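PDB 5C2V: hydrazine synthase subunit alpha from Candidatus Kuenenia stuttgartiensis, which forms part of the hydrazine synthase complex and catalyses its second half-reaction, the condensation of hydroxylamine with ammonia to give hydrazine. Local coordinates for residues L187-T192 / K196-I201; I166-S171 / T216-I221; Q441-Y446 / A451-H456. One frame throughout, in Å; residues are numbered along the deposited sequence.

Contact 1 of 3, residues L187-T192 / K196-I201; sequences LYRLDT and KIIQRI
Strand 187-191 and helix 196-201 run almost perpendicular, their axes at 93° and 8.6 Å apart at closest approach. The backbones come nearest where the strand ends and the helix begins, with the CA atoms of D191 and I197 6.4 Å apart. D191 has its CG anti to the backbone N (chi1 -162°), which carries the acid off the strand end to the first turn of the helix. There OD2 takes a hydrogen bond from the backbone N of I198 at 2.7 Å, with an N-H...O angle of 162°, the donor meeting the oxygen nearly end-on. The I197 N lies 3.0 Å from the same OD2. An acid at amide groups of a helix start illustrates a general principle: the positive end of the helix dipole would probably favour its negative charge. OD1 turns instead to the backbone N of Q193 in the connecting turn. The strand belongs to a sheet consistent with one blade of the six-bladed beta-propeller of the N-terminal domain, and the helix lies in the connection between strands 186-191 and 209-211. The side chains of I197 and I198 lie beside the carboxylate, I197 through its CB. Further back, I198 CD1 lies over one face of the R189 guanidinium, 4.4 Å from NH1, while R189 NE forms a salt bridge with D219. On the helix's other flank, R200 reaches E28 of the gamma subunit in a salt bridge.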
loop_
_atom_site.group_PDB
_atom_site.type_symbol
_atom_site.label_atom_id
_atom_site.label_comp_id
_atom_site.label_asym_id
_atom_site.label_seq_id
_atom_site.Cartn_x
_atom_site.Cartn_y
_atom_site.Cartn_z
ATOM N N LEU D 187 18.717 20.591 -11.822
ATOM C CA LEU D 187 19.050 21.893 -11.254
ATOM C C LEU D 187 20.374 22.422 -11.792
ATOM O O LEU D 187 21.347 21.681 -11.934
ATOM C CB LEU D 187 19.095 21.821 -9.727
ATOM C CG LEU D 187 17.758 21.601 -9.015
ATOM C CD1 LEU D 187 17.924 21.724 -7.508
ATOM C CD2 LEU D 187 16.706 22.577 -9.523
ATOM N N TYR D 188 20.391 23.716 -12.093
ATOM C CA TYR D 188 21.580 24.395 -12.584
ATOM C C TYR D 188 21.933 25.583 -11.700
ATOM O O TYR D 188 21.047 26.330 -11.262
ATOM C CB TYR D 188 21.378 24.883 -14.021
ATOM C CG TYR D 188 21.397 23.809 -15.083
ATOM C CD1 TYR D 188 20.241 23.116 -15.421
ATOM C CD2 TYR D 188 22.565 23.509 -15.771
ATOM C CE1 TYR D 188 20.254 22.141 -16.401
ATOM C CE2 TYR D 188 22.588 22.536 -16.752
ATOM C CZ TYR D 188 21.430 21.856 -17.063
ATOM O OH TYR D 188 21.447 20.887 -18.039
ATOM N N ARG D 189 23.225 25.754 -11.439
ATOM C CA ARG D 189 23.720 26.975 -10.819
ATOM C C ARG D 189 24.281 27.884 -11.908
ATOM O O ARG D 189 24.896 27.415 -12.871
ATOM C CB ARG D 189 24.777 26.676 -9.751
ATOM C CG ARG D 189 26.076 26.078 -10.265
ATOM C CD ARG D 189 27.101 25.988 -9.144
ATOM N NE ARG D 189 28.321 25.302 -9.557
ATOM C CZ ARG D 189 29.376 25.117 -8.769
ATOM N NH1 ARG D 189 29.361 25.572 -7.524
ATOM N NH2 ARG D 189 30.446 24.481 -9.226
ATOM N N LEU D 190 24.054 29.183 -11.757
ATOM C CA LEU D 190 24.383 30.141 -12.805
ATOM C C LEU D 190 25.173 31.329 -12.268
ATOM O O LEU D 190 24.701 32.062 -11.397
ATOM C CB LEU D 190 23.099 30.623 -13.492
ATOM C CG LEU D 190 23.169 31.670 -14.607
ATOM C CD1 LEU D 190 22.085 31.403 -15.631
ATOM C CD2 LEU D 190 23.013 33.077 -14.056
ATOM N N ASP D 191 26.379 31.508 -12.796
ATOM C CA ASP D 191 27.176 32.690 -12.505
ATOM C C ASP D 191 26.725 33.828 -13.411
ATOM O O ASP D 191 26.761 33.716 -14.646
ATOM C CB ASP D 191 28.669 32.406 -12.688
ATOM C CG ASP D 191 29.549 33.435 -12.000
ATOM O OD1 ASP D 191 29.203 34.636 -12.018
ATOM O OD2 ASP D 191 30.591 33.043 -11.434
ATOM N N THR D 192 26.297 34.917 -12.775
ATOM C CA THR D 192 25.739 36.071 -13.466
ATOM C C THR D 192 26.810 37.015 -14.003
ATOM O O THR D 192 26.533 37.847 -14.866
ATOM C CB THR D 192 24.807 36.876 -12.536
ATOM O OG1 THR D 192 25.570 37.439 -11.461
ATOM C CG2 THR D 192 23.718 35.983 -11.961
ATOM N N LYS D 196 32.993 35.063 -13.093
ATOM C CA LYS D 196 33.936 35.782 -12.252
ATOM C C LYS D 196 33.595 35.660 -10.769
ATOM O O LYS D 196 34.455 35.868 -9.924
ATOM C CB LYS D 196 34.020 37.252 -12.676
ATOM C CG LYS D 196 34.902 37.476 -13.904
ATOM C CD LYS D 196 34.074 37.480 -15.176
ATOM C CE LYS D 196 34.925 37.560 -16.429
ATOM N NZ LYS D 196 34.071 37.675 -17.643
ATOM N N ILE D 197 32.351 35.311 -10.450
ATOM C CA ILE D 197 31.963 35.107 -9.053
ATOM C C ILE D 197 32.494 33.766 -8.553
ATOM O O ILE D 197 32.987 33.657 -7.427
ATOM C CB ILE D 197 30.435 35.173 -8.872
ATOM C CG1 ILE D 197 29.962 36.614 -9.070
ATOM C CG2 ILE D 197 30.025 34.659 -7.494
ATOM C CD1 ILE D 197 28.522 36.857 -8.684
ATOM N N ILE D 198 32.405 32.753 -9.407
ATOM C CA ILE D 198 33.017 31.459 -9.136
ATOM C C ILE D 198 34.533 31.624 -9.053
ATOM O O ILE D 198 35.200 30.974 -8.247
ATOM C CB ILE D 198 32.647 30.425 -10.222
ATOM C CG1 ILE D 198 31.147 30.134 -10.181
ATOM C CG2 ILE D 198 33.428 29.136 -10.038
ATOM C CD1 ILE D 198 30.682 29.524 -8.878
ATOM N N GLN D 199 35.069 32.518 -9.877
ATOM C CA GLN D 199 36.497 32.816 -9.857
ATOM C C GLN D 199 36.870 33.548 -8.573
ATOM O O GLN D 199 37.992 33.437 -8.084
ATOM C CB GLN D 199 36.894 33.646 -11.079
ATOM C CG GLN D 199 38.394 33.743 -11.294
ATOM C CD GLN D 199 38.759 34.473 -12.571
ATOM O OE1 GLN D 199 37.919 35.118 -13.198
ATOM N NE2 GLN D 199 40.022 34.370 -12.966
ATOM N N ARG D 200 35.919 34.297 -8.031
ATOM C CA ARG D 200 36.127 34.994 -6.772
ATOM C C ARG D 200 36.175 33.982 -5.640
ATOM O O ARG D 200 37.068 34.024 -4.795
ATOM C CB ARG D 200 35.025 36.032 -6.534
ATOM C CG ARG D 200 34.807 36.399 -5.069
ATOM C CD ARG D 200 34.053 37.717 -4.928
ATOM N NE ARG D 200 33.562 37.936 -3.569
ATOM C CZ ARG D 200 34.318 38.333 -2.549
ATOM N NH1 ARG D 200 35.613 38.552 -2.723
ATOM N NH2 ARG D 200 33.777 38.507 -1.351
ATOM N N ILE D 201 35.209 33.069 -5.631
ATOM C CA ILE D 201 35.143 32.047 -4.593
ATOM C C ILE D 201 36.217 30.962 -4.732
ATOM O O ILE D 201 36.995 30.730 -3.807
ATOM C CB ILE D 201 33.759 31.370 -4.579
ATOM C CG1 ILE D 201 32.655 32.418 -4.410
ATOM C CG2 ILE D 201 33.685 30.329 -3.474
ATOM C CD1 ILE D 201 31.253 31.842 -4.410
#

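Contact 2 of 3, residues I166-S171 / T216-I221; sequences IIFSGS and TTIDQI
I167 and F168 meet I221 and I218 across an intervening strand, a small example of how second neighbours in a beta-sheet touch through side chains alone. The contact is entirely apolar and consists of two separate pairs. In the aromatic pair, the CG2 methyl of I218 approaches CE1 of F168 at 4.0 Å, from the edge of the ring and near its plane, so the ring face is left to other neighbours. The ring reaches over because F168 holds CG between its backbone N and carbonyl carbon (chi1 72°); in I218 the CG2 branch is anti to the carbonyl carbon, and it is this branch that meets the ring. The two side chains cross obliquely. In the aliphatic pair, CG2 of I167 comes within 4.4 Å of CD1 of I221, a looser touch. Consecutive residues of a strand face opposite ways, and the two pairs accordingly lie on opposite faces of the sheet. Strand 186-191 runs between the two segments, antiparallel to both. Y188 of that strand has its ring against F168, the planes about 15° apart, and L190 packs on I218. Strand 124-131 flanks strand 154-171, and strand 209-211 borders strand 216-220, in a sheet consistent with one blade of the propeller.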
loop_
_atom_site.group_PDB
_atom_site.type_symbol
_atom_site.label_atom_id
_atom_site.label_comp_id
_atom_site.label_asym_id
_atom_site.label_seq_id
_atom_site.Cartn_x
_atom_site.Cartn_y
_atom_site.Cartn_z
ATOM N N ILE D 166 22.406 32.279 -9.618
ATOM C CA ILE D 166 21.014 31.950 -9.894
ATOM C C ILE D 166 20.819 30.444 -10.015
ATOM O O ILE D 166 21.359 29.808 -10.918
ATOM C CB ILE D 166 20.508 32.632 -11.176
ATOM C CG1 ILE D 166 20.426 34.146 -10.974
ATOM C CG2 ILE D 166 19.141 32.089 -11.561
ATOM C CD1 ILE D 166 19.827 34.888 -12.149
ATOM N N ILE D 167 20.046 29.880 -9.094
ATOM C CA ILE D 167 19.726 28.460 -9.137
ATOM C C ILE D 167 18.387 28.264 -9.829
ATOM O O ILE D 167 17.367 28.772 -9.366
ATOM C CB ILE D 167 19.665 27.841 -7.727
ATOM C CG1 ILE D 167 20.870 28.281 -6.891
ATOM C CG2 ILE D 167 19.581 26.324 -7.814
ATOM C CD1 ILE D 167 22.203 27.858 -7.464
ATOM N N PHE D 168 18.377 27.534 -10.940
ATOM C CA PHE D 168 17.125 27.337 -11.665
ATOM C C PHE D 168 16.937 25.893 -12.108
ATOM O O PHE D 168 17.868 25.095 -12.065
ATOM C CB PHE D 168 17.051 28.273 -12.878
ATOM C CG PHE D 168 17.968 27.888 -14.008
ATOM C CD1 PHE D 168 19.289 28.301 -14.019
ATOM C CD2 PHE D 168 17.500 27.129 -15.070
ATOM C CE1 PHE D 168 20.130 27.954 -15.062
ATOM C CE2 PHE D 168 18.335 26.777 -16.112
ATOM C CZ PHE D 168 19.652 27.191 -16.110
ATOM N N SER D 169 15.720 25.561 -12.525
ATOM C CA SER D 169 15.443 24.233 -13.053
ATOM C C SER D 169 15.448 24.278 -14.574
ATOM O O SER D 169 14.911 25.205 -15.171
ATOM C CB SER D 169 14.100 23.711 -12.537
ATOM O OG SER D 169 13.806 22.437 -13.084
ATOM N N GLY D 170 16.057 23.280 -15.204
ATOM C CA GLY D 170 16.115 23.258 -16.652
ATOM C C GLY D 170 16.230 21.868 -17.241
ATOM O O GLY D 170 16.732 20.946 -16.600
ATOM N N SER D 171 15.774 21.728 -18.479
ATOM C CA SER D 171 15.777 20.439 -19.156
ATOM C C SER D 171 16.214 20.582 -20.607
ATOM O O SER D 171 15.840 21.541 -21.276
ATOM C CB SER D 171 14.387 19.804 -19.089
ATOM O OG SER D 171 14.292 18.690 -19.958
ATOM N N THR D 216 27.151 35.150 -19.005
ATOM C CA THR D 216 26.694 34.249 -17.946
ATOM C C THR D 216 27.294 32.858 -18.118
ATOM O O THR D 216 27.768 32.515 -19.199
ATOM C CB THR D 216 25.157 34.130 -17.920
ATOM O OG1 THR D 216 24.688 33.662 -19.191
ATOM C CG2 THR D 216 24.513 35.473 -17.612
ATOM N N THR D 217 27.276 32.057 -17.056
ATOM C CA THR D 217 27.782 30.686 -17.155
ATOM C C THR D 217 26.907 29.717 -16.361
ATOM O O THR D 217 26.445 30.050 -15.275
ATOM C CB THR D 217 29.240 30.584 -16.655
ATOM O OG1 THR D 217 30.044 31.569 -17.317
ATOM C CG2 THR D 217 29.815 29.201 -16.936
ATOM N N ILE D 218 26.672 28.522 -16.900
ATOM C CA ILE D 218 25.847 27.544 -16.192
ATOM C C ILE D 218 26.573 26.229 -15.907
ATOM O O ILE D 218 27.395 25.763 -16.704
ATOM C CB ILE D 218 24.550 27.224 -16.968
ATOM C CG1 ILE D 218 24.868 26.779 -18.396
ATOM C CG2 ILE D 218 23.626 28.427 -16.980
ATOM C CD1 ILE D 218 23.647 26.381 -19.195
ATOM N N ASP D 219 26.251 25.646 -14.755
ATOM C CA ASP D 219 26.786 24.354 -14.338
ATOM C C ASP D 219 25.657 23.474 -13.804
ATOM O O ASP D 219 24.769 23.959 -13.103
ATOM C CB ASP D 219 27.872 24.539 -13.275
ATOM C CG ASP D 219 28.420 23.222 -12.762
ATOM O OD1 ASP D 219 28.654 22.311 -13.583
ATOM O OD2 ASP D 219 28.614 23.097 -11.534
ATOM N N GLN D 220 25.690 22.185 -14.130
ATOM C CA GLN D 220 24.622 21.271 -13.725
ATOM C C GLN D 220 24.945 20.581 -12.403
ATOM O O GLN D 220 25.856 19.756 -12.331
ATOM C CB GLN D 220 24.379 20.226 -14.815
ATOM C CG GLN D 220 23.240 19.267 -14.516
ATOM C CD GLN D 220 23.044 18.240 -15.611
ATOM O OE1 GLN D 220 23.669 18.315 -16.669
ATOM N NE2 GLN D 220 22.173 17.269 -15.362
ATOM N N ILE D 221 24.199 20.928 -11.359
ATOM C CA ILE D 221 24.464 20.399 -10.024
ATOM C C ILE D 221 23.682 19.132 -9.648
ATOM O O ILE D 221 24.012 18.478 -8.659
ATOM C CB ILE D 221 24.176 21.469 -8.956
ATOM C CG1 ILE D 221 22.687 21.831 -8.960
ATOM C CG2 ILE D 221 25.031 22.701 -9.202
ATOM C CD1 ILE D 221 22.320 22.911 -7.969
#

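Contact 3 of 3, residues Q441-Y446 / A451-H456; sequences QPVGPY and AKNVSH
A451 begins the second segment where the two backbones come nearest, its CA lying 5.6 Å from that of V443. Its methyl points away from the first segment and packs on I714, while its backbone receives the valine: CG1 of V443 stands 3.9 Å from A451 C, and G444 O lies 4.3 Å from A451 CA. The same valine methyl continues to K452, whose backbone N is also 3.9 Å from V443 CG1. The lysine side chain takes the other direction, extended beyond its first torsion, and ends in a salt bridge with D533. N453 turns its amide back toward the valine, and the two side chains cross at about a right angle, with OD1 at 3.2 Å from CG2 of V443. CG1 of V443 sits anti to its backbone N (chi1 177°), which leaves CG2 on the side of N453. V443 alone thus spans three residues, CG1 on A451 and K452, CG2 on N453. Beyond N453 the segment leaves its partner. The side chain of A451 is about 11 Å from a bound heme c. Both segments belong to the long loop between strands 428-433 and 461-467, and K450 ties the turn with backbone bonds to P442 and G444. A451 bonds by its backbone to A729, and Y446 OH bonds to D700, bringing this loop against the cytochrome c family region. V539 of strand 538-541 is touched by K452 and V454.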
loop_
_atom_site.group_PDB
_atom_site.type_symbol
_atom_site.label_atom_id
_atom_site.label_comp_id
_atom_site.label_asym_id
_atom_site.label_seq_id
_atom_site.Cartn_x
_atom_site.Cartn_y
_atom_site.Cartn_z
ATOM N N GLN D 441 15.777 -1.730 6.832
ATOM C CA GLN D 441 14.883 -2.519 5.991
ATOM C C GLN D 441 14.857 -3.979 6.424
ATOM O O GLN D 441 15.888 -4.542 6.790
ATOM C CB GLN D 441 15.302 -2.415 4.522
ATOM C CG GLN D 441 15.114 -1.034 3.922
ATOM C CD GLN D 441 13.661 -0.608 3.891
ATOM O OE1 GLN D 441 13.298 0.442 4.423
ATOM N NE2 GLN D 441 12.818 -1.421 3.264
ATOM N N PRO D 442 13.668 -4.598 6.383
ATOM C CA PRO D 442 13.502 -6.003 6.758
ATOM C C PRO D 442 13.809 -6.943 5.601
ATOM O O PRO D 442 14.154 -6.487 4.511
ATOM C CB PRO D 442 12.026 -6.079 7.140
ATOM C CG PRO D 442 11.379 -5.092 6.225
ATOM C CD PRO D 442 12.378 -3.968 6.042
ATOM N N VAL D 443 13.688 -8.244 5.843
ATOM C CA VAL D 443 13.802 -9.227 4.776
ATOM C C VAL D 443 12.470 -9.330 4.045
ATOM O O VAL D 443 11.433 -9.563 4.665
ATOM C CB VAL D 443 14.211 -10.610 5.311
ATOM C CG1 VAL D 443 14.252 -11.627 4.181
ATOM C CG2 VAL D 443 15.558 -10.530 6.010
ATOM N N GLY D 444 12.495 -9.146 2.729
ATOM C CA GLY D 444 11.274 -9.171 1.946
ATOM C C GLY D 444 11.484 -9.434 0.467
ATOM O O GLY D 444 12.617 -9.443 -0.013
ATOM N N PRO D 445 10.381 -9.656 -0.263
ATOM C CA PRO D 445 10.378 -9.939 -1.704
ATOM C C PRO D 445 10.739 -8.733 -2.573
ATOM O O PRO D 445 11.264 -8.912 -3.672
ATOM C CB PRO D 445 8.934 -10.377 -1.962
ATOM C CG PRO D 445 8.144 -9.661 -0.926
ATOM C CD PRO D 445 9.017 -9.638 0.296
ATOM N N TYR D 446 10.460 -7.526 -2.090
ATOM C CA TYR D 446 10.712 -6.318 -2.870
ATOM C C TYR D 446 12.208 -6.004 -2.944
ATOM O O TYR D 446 12.936 -6.200 -1.969
ATOM C CB TYR D 446 9.933 -5.138 -2.283
ATOM C CG TYR D 446 8.434 -5.283 -2.438
ATOM C CD1 TYR D 446 7.796 -4.891 -3.608
ATOM C CD2 TYR D 446 7.659 -5.823 -1.419
ATOM C CE1 TYR D 446 6.427 -5.025 -3.757
ATOM C CE2 TYR D 446 6.290 -5.961 -1.559
ATOM C CZ TYR D 446 5.680 -5.562 -2.730
ATOM O OH TYR D 446 4.318 -5.698 -2.873
ATOM N N ALA D 451 16.990 -9.799 0.711
ATOM C CA ALA D 451 16.536 -11.098 0.233
ATOM C C ALA D 451 16.828 -12.175 1.268
ATOM O O ALA D 451 16.350 -13.306 1.157
ATOM C CB ALA D 451 17.195 -11.436 -1.087
ATOM N N LYS D 452 17.602 -11.797 2.282
ATOM C CA LYS D 452 18.024 -12.702 3.346
ATOM C C LYS D 452 18.831 -11.932 4.381
ATOM O O LYS D 452 19.284 -10.817 4.119
ATOM C CB LYS D 452 18.860 -13.858 2.789
ATOM C CG LYS D 452 20.110 -13.414 2.048
ATOM C CD LYS D 452 20.886 -14.604 1.506
ATOM C CE LYS D 452 22.111 -14.156 0.725
ATOM N NZ LYS D 452 22.889 -15.310 0.195
ATOM N N ASN D 453 19.007 -12.525 5.556
ATOM C CA ASN D 453 19.828 -11.916 6.593
ATOM C C ASN D 453 21.298 -11.918 6.198
ATOM O O ASN D 453 21.821 -12.927 5.726
ATOM C CB ASN D 453 19.644 -12.644 7.926
ATOM C CG ASN D 453 18.246 -12.488 8.489
ATOM O OD1 ASN D 453 17.615 -11.442 8.335
ATOM N ND2 ASN D 453 17.753 -13.531 9.146
ATOM N N VAL D 454 21.959 -10.783 6.388
ATOM C CA VAL D 454 23.379 -10.677 6.085
ATOM C C VAL D 454 24.147 -10.058 7.246
ATOM O O VAL D 454 23.751 -9.028 7.792
ATOM C CB VAL D 454 23.631 -9.846 4.808
ATOM C CG1 VAL D 454 23.409 -10.697 3.568
ATOM C CG2 VAL D 454 22.745 -8.610 4.788
ATOM N N SER D 455 25.244 -10.703 7.623
ATOM C CA SER D 455 26.123 -10.180 8.658
ATOM C C SER D 455 27.453 -9.789 8.033
ATOM O O SER D 455 27.629 -9.900 6.818
ATOM C CB SER D 455 26.334 -11.209 9.769
ATOM O OG SER D 455 25.124 -11.471 10.459
ATOM N N HIS D 456 28.385 -9.326 8.859
ATOM C CA HIS D 456 29.707 -8.953 8.374
ATOM C C HIS D 456 30.410 -10.155 7.754
ATOM O O HIS D 456 30.515 -11.213 8.374
ATOM C CB HIS D 456 30.551 -8.368 9.507
ATOM C CG HIS D 456 30.061 -7.042 10.000
ATOM N ND1 HIS D 456 30.581 -6.426 11.118
ATOM C CD2 HIS D 456 29.101 -6.214 9.527
ATOM C CE1 HIS D 456 29.960 -5.276 11.314
ATOM N NE2 HIS D 456 29.057 -5.124 10.361
#

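Overall arrangement
Contacts 1 and 2 belong to one sheet, with centres 10 Å apart, and strand 186-191 joins them: it provides the first segment of contact 1 and separates the two strands of contact 2. Backbone bonds link them directly, from Y188 to F168 and from D191 to T217. Both are buried, yet their chemistry differs, an acid bonded at a helix start in one and only hydrocarbon in the other. Contact 3 lies on the opposite side of the chain's centre, 44 and 40 Å from the other two between centres. It is partly exposed, joins two parts of one loop, and relies on one valine lying against backbone and amide atoms.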